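Local atomic coordinates of TRAP-type C4-dicarboxylate:H+ symport system substrate-binding component DctP (Shewanella oneidensis, PDB entry 4MX6), a protein that binds succinate in the periplasm and probably delivers C4-dicarboxylates to a TRAP-type proton symporter. Residues Leu112-Phe115 and Asp116-Phe119; Asn128-Gln132 and Gly133-Gln137; Thr207-Thr211 and Arg212-Gly216. One frame throughout, in Å; residues are numbered along the deposited sequence. Where two conformers were deposited one is given.

Contact 1. Residues Leu112-Phe115 and Asp116-Phe119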
ATOM      1  N   LEU A 112       8.856  -9.301   2.470  1.00  8.40           N
ATOM      2  CA  LEU A 112       7.568  -8.608   2.443  1.00  8.09           C
ATOM      3  C   LEU A 112       6.728  -8.965   1.218  1.00  8.17           C
ATOM      4  O   LEU A 112       5.546  -8.617   1.166  1.00  8.14           O
ATOM      5  CB  LEU A 112       7.752  -7.089   2.577  1.00  8.27           C
ATOM      6  CG  LEU A 112       8.262  -6.672   3.963  1.00  8.76           C
ATOM      7  CD1 LEU A 112       8.743  -5.236   3.960  1.00 10.28           C
ATOM      8  CD2 LEU A 112       7.175  -6.855   5.007  1.00  9.17           C
ATOM      9  N   GLN A 113       7.330  -9.685   0.269  1.00  8.72           N
ATOM     10  CA  GLN A 113       6.628 -10.149  -0.923  1.00  9.05           C
ATOM     11  C   GLN A 113       5.374 -10.944  -0.588  1.00  8.51           C
ATOM     12  O   GLN A 113       4.443 -11.004  -1.387  1.00  8.50           O
ATOM     13  CB  GLN A 113       7.564 -10.995  -1.797  1.00 10.22           C
ATOM     14  CG  GLN A 113       8.603 -10.164  -2.498  1.00 11.03           C
ATOM     15  CD  GLN A 113       9.442 -10.949  -3.478  1.00 11.54           C
ATOM     16  OE1 GLN A 113       9.688 -10.491  -4.593  1.00 11.85           O
ATOM     17  NE2 GLN A 113       9.899 -12.129  -3.076  1.00 13.37           N
ATOM     18  N   VAL A 114       5.354 -11.585   0.581  1.00  8.48           N
ATOM     19  CA  VAL A 114       4.181 -12.331   1.008  1.00  9.00           C
ATOM     20  C   VAL A 114       2.906 -11.484   0.915  1.00  8.28           C
ATOM     21  O   VAL A 114       1.852 -11.987   0.532  1.00  8.25           O
ATOM     22  CB  VAL A 114       4.371 -12.922   2.423  1.00 10.49           C
ATOM     23  CG1 VAL A 114       4.535 -11.842   3.484  1.00 11.01           C
ATOM     24  CG2 VAL A 114       3.210 -13.862   2.758  1.00 12.40           C
ATOM     25  N   PHE A 115       3.007 -10.203   1.251  1.00  7.61           N
ATOM     26  CA  PHE A 115       1.837  -9.344   1.265  1.00  7.40           C
ATOM     27  C   PHE A 115       1.213  -9.120  -0.110  1.00  7.73           C
ATOM     28  O   PHE A 115       0.048  -8.738  -0.194  1.00  8.79           O
ATOM     29  CB  PHE A 115       2.180  -7.999   1.907  1.00  7.27           C
ATOM     30  CG  PHE A 115       2.257  -8.039   3.410  1.00  7.56           C
ATOM     31  CD1 PHE A 115       1.099  -8.129   4.172  1.00  7.56           C
ATOM     32  CD2 PHE A 115       3.485  -7.946   4.059  1.00  7.90           C
ATOM     33  CE1 PHE A 115       1.169  -8.135   5.548  1.00  7.52           C
ATOM     34  CE2 PHE A 115       3.555  -7.951   5.441  1.00  8.14           C
ATOM     35  CZ  PHE A 115       2.392  -8.045   6.185  1.00  8.34           C
ATOM     36  N   ASP A 116       1.985  -9.319  -1.178  1.00  6.86           N
ATOM     37  CA  ASP A 116       1.514  -9.088  -2.539  1.00  6.98           C
ATOM     38  C   ASP A 116       0.809 -10.296  -3.148  1.00  6.82           C
ATOM     39  O   ASP A 116       0.259 -10.195  -4.234  1.00  7.65           O
ATOM     40  CB  ASP A 116       2.694  -8.734  -3.440  1.00  7.26           C
ATOM     41  CG  ASP A 116       3.166  -7.306  -3.282  1.00  9.15           C
ATOM     42  OD1 ASP A 116       2.432  -6.511  -2.664  1.00 12.65           O
ATOM     43  OD2 ASP A 116       4.265  -6.986  -3.799  1.00  9.10           O
ATOM     44  N   LEU A 117       0.872 -11.455  -2.500  1.00  6.54           N
ATOM     45  CA  LEU A 117       0.337 -12.668  -3.131  1.00  7.21           C
ATOM     46  C   LEU A 117      -1.173 -12.543  -3.382  1.00  6.90           C
ATOM     47  O   LEU A 117      -1.935 -12.172  -2.486  1.00  7.20           O
ATOM     48  CB  LEU A 117       0.653 -13.909  -2.294  1.00  7.24           C
ATOM     49  CG  LEU A 117       2.141 -14.268  -2.209  1.00  8.55           C
ATOM     50  CD1 LEU A 117       2.348 -15.448  -1.286  1.00  9.34           C
ATOM     51  CD2 LEU A 117       2.733 -14.570  -3.580  1.00  9.38           C
ATOM     52  N   PRO A 118      -1.613 -12.858  -4.605  1.00  7.20           N
ATOM     53  CA  PRO A 118      -3.022 -12.624  -4.926  1.00  7.57           C
ATOM     54  C   PRO A 118      -3.966 -13.572  -4.190  1.00  7.31           C
ATOM     55  O   PRO A 118      -3.740 -14.782  -4.151  1.00  7.99           O
ATOM     56  CB  PRO A 118      -3.070 -12.839  -6.441  1.00  8.78           C
ATOM     57  CG  PRO A 118      -1.830 -13.668  -6.756  1.00  9.98           C
ATOM     58  CD  PRO A 118      -0.810 -13.202  -5.793  1.00  8.12           C
ATOM     59  N   PHE A 119      -5.011 -13.001  -3.613  1.00  7.36           N
ATOM     60  CA  PHE A 119      -6.045 -13.723  -2.879  1.00  7.64           C
ATOM     61  C   PHE A 119      -5.507 -14.455  -1.635  1.00  8.24           C
ATOM     62  O   PHE A 119      -6.149 -15.366  -1.115  1.00  9.69           O
ATOM     63  CB  PHE A 119      -6.811 -14.692  -3.794  1.00  8.78           C
ATOM     64  CG  PHE A 119      -7.567 -14.002  -4.903  1.00  8.64           C
ATOM     65  CD1 PHE A 119      -8.760 -13.355  -4.649  1.00  8.98           C
ATOM     66  CD2 PHE A 119      -7.080 -14.006  -6.198  1.00  9.35           C
ATOM     67  CE1 PHE A 119      -9.448 -12.723  -5.679  1.00  9.14           C
ATOM     68  CE2 PHE A 119      -7.768 -13.373  -7.215  1.00  9.61           C
ATOM     69  CZ  PHE A 119      -8.953 -12.739  -6.952  1.00  9.96           C
TER
HETATM   70  O   HOH W   1      -2.266  -9.640  -1.292  1.00  8.88           O
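Leu117 swings CG to the side of its backbone N, anti to its carbonyl carbon (chi1 -67°), and this folds the side chain back over the carbonyl oxygen of Val114, with Leu117 CG in van der Waals contact with Val114 O at 3.6 Å; Asp116 has the same first torsion (chi1 -78°), which sets its carboxylate beside its own backbone N. The segment is a run of overlapping beta-turns in a connecting loop of the periplasmic binding protein fold, between helix 86-91 and helix 124-132. Each turn is closed by a backbone bond three residues back. Phe115 N bonds to Leu112 O, Asp116 N reaches Gln113 O at 3.0 Å, and Leu117 N reaches Val114 O at 3.2 Å. The last bond is nearly straight, with 167° at the hydrogen. The turn of the backbone also brings Asp116 CB to 3.5 Å from Gln113 O. Farther out, Val114 and Leu117 meet only loosely, Val114 CG2 and Leu117 CD1 lying 4.4 Å apart, and Val114 also packs on Val326 of helix 305-326.

The carboxylate of Asp116 looks elsewhere. OD1 is hydrogen-bonded to Ser103 and OD2 to Ser183, one hydroxyl for each oxygen, which satisfies both buried atoms and fixes the rotation of the group. Ser103, held by Asp116, is next in sequence to Lys104, a succinate-binding residue whose side chain lies about 7 Å from that of Asp116. The amide of Gln113 is likewise held from outside, through NE2, by Gln325. Beyond the turns the chain straightens into Pro118, and a water ties the two parts together by donating to Phe115 O at 2.7 Å and to Leu117 O at 2.8 Å.

Contact 2. Residues Asn128-Gln132 and Gly133-Gln137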
ATOM      1  N   ASN A 128      -4.832  -7.823   9.157  1.00  8.02           N
ATOM      2  CA  ASN A 128      -4.472  -7.304  10.462  1.00  8.17           C
ATOM      3  C   ASN A 128      -4.014  -8.419  11.415  1.00  8.75           C
ATOM      4  O   ASN A 128      -3.038  -8.261  12.140  1.00  8.68           O
ATOM      5  CB  ASN A 128      -5.624  -6.535  11.074  1.00  9.37           C
ATOM      6  CG  ASN A 128      -5.191  -5.718  12.232  1.00 11.84           C
ATOM      7  OD1 ASN A 128      -4.497  -4.715  12.058  1.00 12.55           O
ATOM      8  ND2 ASN A 128      -5.600  -6.114  13.425  1.00 14.65           N
ATOM      9  N   ARG A 129      -4.725  -9.542  11.428  0.51  8.45           N
ATOM     10  CA  ARG A 129      -4.316 -10.646  12.288  0.51  8.96           C
ATOM     11  C   ARG A 129      -2.907 -11.114  11.932  0.51  8.28           C
ATOM     12  O   ARG A 129      -2.075 -11.364  12.815  0.51  8.70           O
ATOM     13  CB  ARG A 129      -5.305 -11.810  12.201  0.51 11.06           C
ATOM     14  CG  ARG A 129      -6.534 -11.648  13.073  0.51 14.04           C
ATOM     15  CD  ARG A 129      -7.385 -12.911  13.088  0.51 17.54           C
ATOM     16  NE  ARG A 129      -8.479 -12.838  12.124  0.51 20.73           N
ATOM     17  CZ  ARG A 129      -9.563 -12.081  12.290  0.51 22.57           C
ATOM     18  NH1 ARG A 129      -9.692 -11.326  13.372  0.51 23.65           N
ATOM     19  NH2 ARG A 129     -10.518 -12.070  11.373  0.51 23.31           N
ATOM     20  N   PHE A 130      -2.628 -11.242  10.640  1.00  8.19           N
ATOM     21  CA  PHE A 130      -1.293 -11.659  10.215  1.00  8.28           C
ATOM     22  C   PHE A 130      -0.242 -10.634  10.656  1.00  7.71           C
ATOM     23  O   PHE A 130       0.794 -10.984  11.206  1.00  8.67           O
ATOM     24  CB  PHE A 130      -1.238 -11.875   8.711  1.00  8.21           C
ATOM     25  CG  PHE A 130       0.129 -12.223   8.209  1.00  8.02           C
ATOM     26  CD1 PHE A 130       0.661 -13.486   8.405  1.00  8.45           C
ATOM     27  CD2 PHE A 130       0.901 -11.279   7.557  1.00  8.59           C
ATOM     28  CE1 PHE A 130       1.932 -13.797   7.933  1.00  9.36           C
ATOM     29  CE2 PHE A 130       2.173 -11.581   7.104  1.00  9.12           C
ATOM     30  CZ  PHE A 130       2.688 -12.842   7.283  1.00  9.85           C
ATOM     31  N   GLN A 131      -0.520  -9.357  10.428  1.00  7.12           N
ATOM     32  CA  GLN A 131       0.404  -8.295  10.816  1.00  7.29           C
ATOM     33  C   GLN A 131       0.715  -8.277  12.307  1.00  7.43           C
ATOM     34  O   GLN A 131       1.844  -7.995  12.699  1.00  8.05           O
ATOM     35  CB  GLN A 131      -0.144  -6.936  10.398  1.00  6.76           C
ATOM     36  CG  GLN A 131       0.008  -6.684   8.898  1.00  7.15           C
ATOM     37  CD  GLN A 131      -0.788  -5.486   8.413  1.00  6.87           C
ATOM     38  OE1 GLN A 131      -1.621  -4.925   9.133  1.00  7.82           O
ATOM     39  NE2 GLN A 131      -0.553  -5.097   7.173  1.00  6.79           N
ATOM     40  N   GLN A 132      -0.297  -8.543  13.136  1.00  7.80           N
ATOM     41  CA  GLN A 132      -0.149  -8.480  14.588  1.00  8.39           C
ATOM     42  C   GLN A 132       0.380  -9.779  15.191  1.00  9.27           C
ATOM     43  O   GLN A 132       0.770  -9.798  16.358  1.00 10.28           O
ATOM     44  CB  GLN A 132      -1.479  -8.093  15.242  1.00  9.47           C
ATOM     45  CG  GLN A 132      -1.919  -6.668  14.889  1.00 11.55           C
ATOM     46  CD  GLN A 132      -0.854  -5.636  15.224  1.00 14.26           C
ATOM     47  OE1 GLN A 132      -0.393  -5.573  16.344  1.00 15.92           O
ATOM     48  NE2 GLN A 132      -0.460  -4.830  14.246  1.00 14.82           N
ATOM     49  N   GLY A 133       0.387 -10.852  14.408  1.00  8.79           N
ATOM     50  CA  GLY A 133       0.967 -12.117  14.835  1.00  8.92           C
ATOM     51  C   GLY A 133       2.481 -12.094  14.763  1.00  8.80           C
ATOM     52  O   GLY A 133       3.102 -11.117  14.361  1.00  9.42           O
ATOM     53  N   GLU A 134       3.083 -13.212  15.144  1.00  8.58           N
ATOM     54  CA  GLU A 134       4.520 -13.268  15.296  1.00 10.34           C
ATOM     55  C   GLU A 134       5.246 -13.069  13.965  1.00  9.97           C
ATOM     56  O   GLU A 134       6.265 -12.359  13.911  1.00 10.30           O
ATOM     57  CB  GLU A 134       4.910 -14.601  15.924  1.00 13.08           C
ATOM     58  CG  GLU A 134       6.390 -14.758  16.158  1.00 16.57           C
ATOM     59  CD  GLU A 134       6.963 -13.730  17.126  1.00 19.28           C
ATOM     60  OE1 GLU A 134       6.217 -13.175  17.973  1.00 19.39           O
ATOM     61  OE2 GLU A 134       8.177 -13.469  17.022  1.00 21.06           O
ATOM     62  N   ALA A 135       4.747 -13.686  12.896  1.00  9.85           N
ATOM     63  CA  ALA A 135       5.402 -13.534  11.602  1.00  9.91           C
ATOM     64  C   ALA A 135       5.319 -12.089  11.117  1.00  9.68           C
ATOM     65  O   ALA A 135       6.278 -11.550  10.583  1.00 10.20           O
ATOM     66  CB  ALA A 135       4.792 -14.477  10.562  1.00 11.69           C
ATOM     67  N   GLY A 136       4.160 -11.475  11.295  1.00  9.49           N
ATOM     68  CA  GLY A 136       3.966 -10.093  10.898  1.00  9.29           C
ATOM     69  C   GLY A 136       4.823  -9.135  11.703  1.00  9.05           C
ATOM     70  O   GLY A 136       5.388  -8.177  11.167  1.00  9.48           O
ATOM     71  N   GLN A 137       4.922  -9.378  13.001  1.00  9.03           N
ATOM     72  CA  GLN A 137       5.712  -8.485  13.833  1.00  8.79           C
ATOM     73  C   GLN A 137       7.188  -8.605  13.484  1.00  9.10           C
ATOM     74  O   GLN A 137       7.908  -7.610  13.433  1.00 10.54           O
ATOM     75  CB  GLN A 137       5.449  -8.745  15.320  1.00  9.75           C
ATOM     76  CG  GLN A 137       4.060  -8.307  15.749  1.00 10.76           C
ATOM     77  CD  GLN A 137       3.909  -6.804  15.663  1.00 11.15           C
ATOM     78  OE1 GLN A 137       4.504  -6.070  16.456  1.00 12.61           O
ATOM     79  NE2 GLN A 137       3.134  -6.335  14.700  1.00 10.62           N
TER
HETATM   80  O   HOH W   2       1.869 -13.439  11.912  1.00 11.27           O
HETATM   81  O   HOH W   3       2.558  -3.413  14.724  1.00 22.07           O
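The Phe130 ring has the backbone N of Gly136 over one face, while Ala135 CB approaches it obliquely, 3.9 Å from Phe130 CE1. This is a helix-to-helix corner: helix 124-132 ends, Gly133 leaves helical geometry, and the same glycine is the N-cap of helix 134-139. With CG opposite the backbone N (chi1 176°), the Phe130 ring extends beside the first turn of the second helix, and it also packs on Val330, Ala334 and Ala337 of helix 328-337. At the corner Gly133 N bonds to Phe130 O at 3.2 Å and more weakly to Arg129 O. The two helices come close at Gly136, where its CA makes a CH...O contact of 3.3 Å with Phe130 O; a CB on that glycine would run into this oxygen. A water bridges the same pair, donating to Phe130 O and accepting from Gly136 N.

The second flat group is the amide of Gln137. The side chain is bent at chi2 (-66°), which turns NE2 back to Gln131 O at 2.9 Å in a nearly straight bond (172°), with the acceptor in the plane of the Gln137 amide and the donor tilted from the carbonyl plane of Gln131. The Gln131 side chain points elsewhere, to Asp245 and His155. Beside this bond the amides of Gln132 and Gln137 share a water, 3.0 Å from Gln137 NE2 and held only weakly by Gln132 NE2.

Contact 3. Residues Thr207-Thr211 and Arg212-Gly216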
ATOM      1  N   THR A 207      -2.261   9.861 -15.568  1.00  9.17           N
ATOM      2  CA  THR A 207      -1.923  10.256 -16.928  1.00  9.46           C
ATOM      3  C   THR A 207      -1.760   9.034 -17.836  1.00  9.24           C
ATOM      4  O   THR A 207      -2.165   9.076 -18.998  1.00  9.77           O
ATOM      5  CB  THR A 207      -0.651  11.127 -16.945  1.00 12.06           C
ATOM      6  OG1 THR A 207      -0.859  12.287 -16.128  1.00 14.88           O
ATOM      7  CG2 THR A 207      -0.299  11.567 -18.360  1.00 12.15           C
ATOM      8  N   LEU A 208      -1.177   7.956 -17.318  1.00  8.97           N
ATOM      9  CA  LEU A 208      -1.055   6.738 -18.102  1.00  8.67           C
ATOM     10  C   LEU A 208      -2.421   6.184 -18.490  1.00  8.38           C
ATOM     11  O   LEU A 208      -2.607   5.732 -19.621  1.00  9.06           O
ATOM     12  CB  LEU A 208      -0.251   5.694 -17.328  1.00  9.59           C
ATOM     13  CG  LEU A 208       1.231   6.021 -17.116  1.00 11.67           C
ATOM     14  CD1 LEU A 208       1.833   5.107 -16.053  1.00 12.48           C
ATOM     15  CD2 LEU A 208       2.017   5.920 -18.426  1.00 12.54           C
ATOM     16  N   LEU A 209      -3.369   6.204 -17.557  1.00  7.92           N
ATOM     17  CA  LEU A 209      -4.727   5.740 -17.841  1.00  7.86           C
ATOM     18  C   LEU A 209      -5.410   6.677 -18.836  1.00  8.00           C
ATOM     19  O   LEU A 209      -6.050   6.239 -19.803  1.00  8.15           O
ATOM     20  CB  LEU A 209      -5.572   5.692 -16.571  1.00  7.84           C
ATOM     21  CG  LEU A 209      -5.157   4.711 -15.479  1.00  7.99           C
ATOM     22  CD1 LEU A 209      -5.937   5.026 -14.220  1.00  8.30           C
ATOM     23  CD2 LEU A 209      -5.375   3.268 -15.897  1.00  9.61           C
ATOM     24  N   GLN A 210      -5.306   7.975 -18.570  1.00  8.81           N
ATOM     25  CA  GLN A 210      -5.970   8.989 -19.392  1.00  8.79           C
ATOM     26  C   GLN A 210      -5.580   8.849 -20.862  1.00  8.88           C
ATOM     27  O   GLN A 210      -6.419   8.923 -21.762  1.00 10.01           O
ATOM     28  CB  GLN A 210      -5.593  10.382 -18.886  1.00  9.38           C
ATOM     29  CG  GLN A 210      -6.176  11.526 -19.687  1.00 11.09           C
ATOM     30  CD  GLN A 210      -5.555  12.839 -19.318  1.00 14.55           C
ATOM     31  OE1 GLN A 210      -4.348  12.931 -19.078  1.00 16.53           O
ATOM     32  NE2 GLN A 210      -6.373  13.874 -19.256  1.00 16.64           N
ATOM     33  N   THR A 211      -4.289   8.670 -21.090  1.00  8.95           N
ATOM     34  CA  THR A 211      -3.724   8.624 -22.429  1.00  9.95           C
ATOM     35  C   THR A 211      -3.744   7.234 -23.053  1.00 10.19           C
ATOM     36  O   THR A 211      -3.315   7.070 -24.188  1.00 11.26           O
ATOM     37  CB  THR A 211      -2.269   9.140 -22.448  1.00 10.99           C
ATOM     38  OG1 THR A 211      -1.444   8.300 -21.626  1.00 11.38           O
ATOM     39  CG2 THR A 211      -2.187  10.582 -21.972  1.00 11.83           C
ATOM     40  N   ARG A 212      -4.233   6.244 -22.312  1.00  9.85           N
ATOM     41  CA  ARG A 212      -4.304   4.863 -22.794  1.00 10.00           C
ATOM     42  C   ARG A 212      -2.929   4.268 -23.058  1.00 10.42           C
ATOM     43  O   ARG A 212      -2.802   3.289 -23.781  1.00 11.42           O
ATOM     44  CB  ARG A 212      -5.243   4.723 -24.011  1.00 10.25           C
ATOM     45  CG  ARG A 212      -6.698   5.053 -23.664  1.00 10.18           C
ATOM     46  CD  ARG A 212      -7.601   5.089 -24.886  1.00 10.86           C
ATOM     47  NE  ARG A 212      -7.575   3.831 -25.632  1.00 11.15           N
ATOM     48  CZ  ARG A 212      -8.345   2.780 -25.372  1.00 11.27           C
ATOM     49  NH1 ARG A 212      -9.239   2.816 -24.393  1.00 11.00           N
ATOM     50  NH2 ARG A 212      -8.236   1.692 -26.119  1.00 13.20           N
ATOM     51  N   ALA A 213      -1.899   4.814 -22.416  1.00  9.82           N
ATOM     52  CA  ALA A 213      -0.596   4.149 -22.378  1.00 10.07           C
ATOM     53  C   ALA A 213      -0.704   2.813 -21.646  1.00  9.21           C
ATOM     54  O   ALA A 213       0.048   1.877 -21.931  1.00 10.43           O
ATOM     55  CB  ALA A 213       0.437   5.021 -21.716  1.00 10.92           C
ATOM     56  N   ILE A 214      -1.648   2.744 -20.709  1.00  9.27           N
ATOM     57  CA  ILE A 214      -2.037   1.492 -20.080  1.00  9.79           C
ATOM     58  C   ILE A 214      -3.548   1.343 -20.211  1.00  9.36           C
ATOM     59  O   ILE A 214      -4.270   2.329 -20.398  1.00 10.12           O
ATOM     60  CB  ILE A 214      -1.620   1.431 -18.597  1.00 10.38           C
ATOM     61  CG1 ILE A 214      -2.287   2.558 -17.820  1.00 10.94           C
ATOM     62  CG2 ILE A 214      -0.109   1.466 -18.472  1.00 12.00           C
ATOM     63  CD1 ILE A 214      -1.976   2.573 -16.333  1.00 10.73           C
ATOM     64  N   ASP A 215      -4.009   0.103 -20.127  1.00  8.75           N
ATOM     65  CA  ASP A 215      -5.421  -0.216 -20.167  1.00  9.32           C
ATOM     66  C   ASP A 215      -6.077  -0.195 -18.794  1.00  9.61           C
ATOM     67  O   ASP A 215      -7.250   0.154 -18.675  1.00 11.07           O
ATOM     68  CB  ASP A 215      -5.603  -1.583 -20.814  1.00 10.23           C
ATOM     69  CG  ASP A 215      -5.102  -1.601 -22.238  1.00 11.20           C
ATOM     70  OD1 ASP A 215      -5.676  -0.856 -23.058  1.00 11.36           O
ATOM     71  OD2 ASP A 215      -4.136  -2.330 -22.526  1.00 12.74           O
ATOM     72  N   GLY A 216      -5.331  -0.563 -17.753  1.00  8.43           N
ATOM     73  CA  GLY A 216      -5.918  -0.733 -16.438  1.00  8.20           C
ATOM     74  C   GLY A 216      -4.889  -0.672 -15.335  1.00  7.22           C
ATOM     75  O   GLY A 216      -3.705  -0.471 -15.570  1.00  7.69           O
TER
HETATM   76  O   HOH W   4      -6.941   3.493 -20.087  1.00  9.63           O
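Ile214 CD1 rests against two leucines at once, 3.7 Å from Leu208 CB and 3.5 Å from Leu209 CD2, the latter tighter than ordinary packing. Ile214 CG1 sits between its backbone N and carbonyl carbon (chi1 60°), and CD1 extends from it (chi2 178°) toward the pair. Leu208 CD2 also touches Ala213 CB (3.8 Å). Replacing Ile214 by an alanine would probably open a gap against Leu208 and Leu209 and let their side chains shift. Helix 205-210 ends in a Schellman motif: Arg212 has a positive phi of 64°, and its N bonds to Leu209 O at 3.1 Å. Farther along, Ile214 N makes a weak bond to Leu208 O. A water donates to both Leu209 O and Ile214 O. Just before Arg212, Thr211 OG1 donates to Thr207 O at 2.8 Å, while Thr211 N reaches that oxygen from the opposite face of its carbonyl plane. Ile214 also lies about 4 Å, side chain to side chain, from Arg179, which binds succinate. Farther on, Leu209 packs on Val232 and Gln233, and Asp215 and Gly216 bond by their backbones to strand 177-180 as the chain enters strand 217-219.

Contacts 1 and 2 are neighbours, with centres about 14 Å apart, joined where the Phe115 ring meets that of Phe130 at about 75°, Phe115 CZ lying 3.7 Å from Phe130 CE2, and where Phe115 CE1 packs on Gln131 CG at 3.8 Å. Contact 3 is separate: its centre is about 25 Å from that of contact 1 and about 36 Å from that of contact 2, with contacts 2 and 3 on opposite sides of the chain's centre. Side chains of Asp116 and Leu209 are each about 10 Å from the succinate, that of Gln131 about 13 Å; none reaches it. Contact 3 comes near through Ile214 and Arg179, contact 1 through Asp116 and Lys104, contact 2 through Gln131, about 8 Å from Tyr246 between side chains.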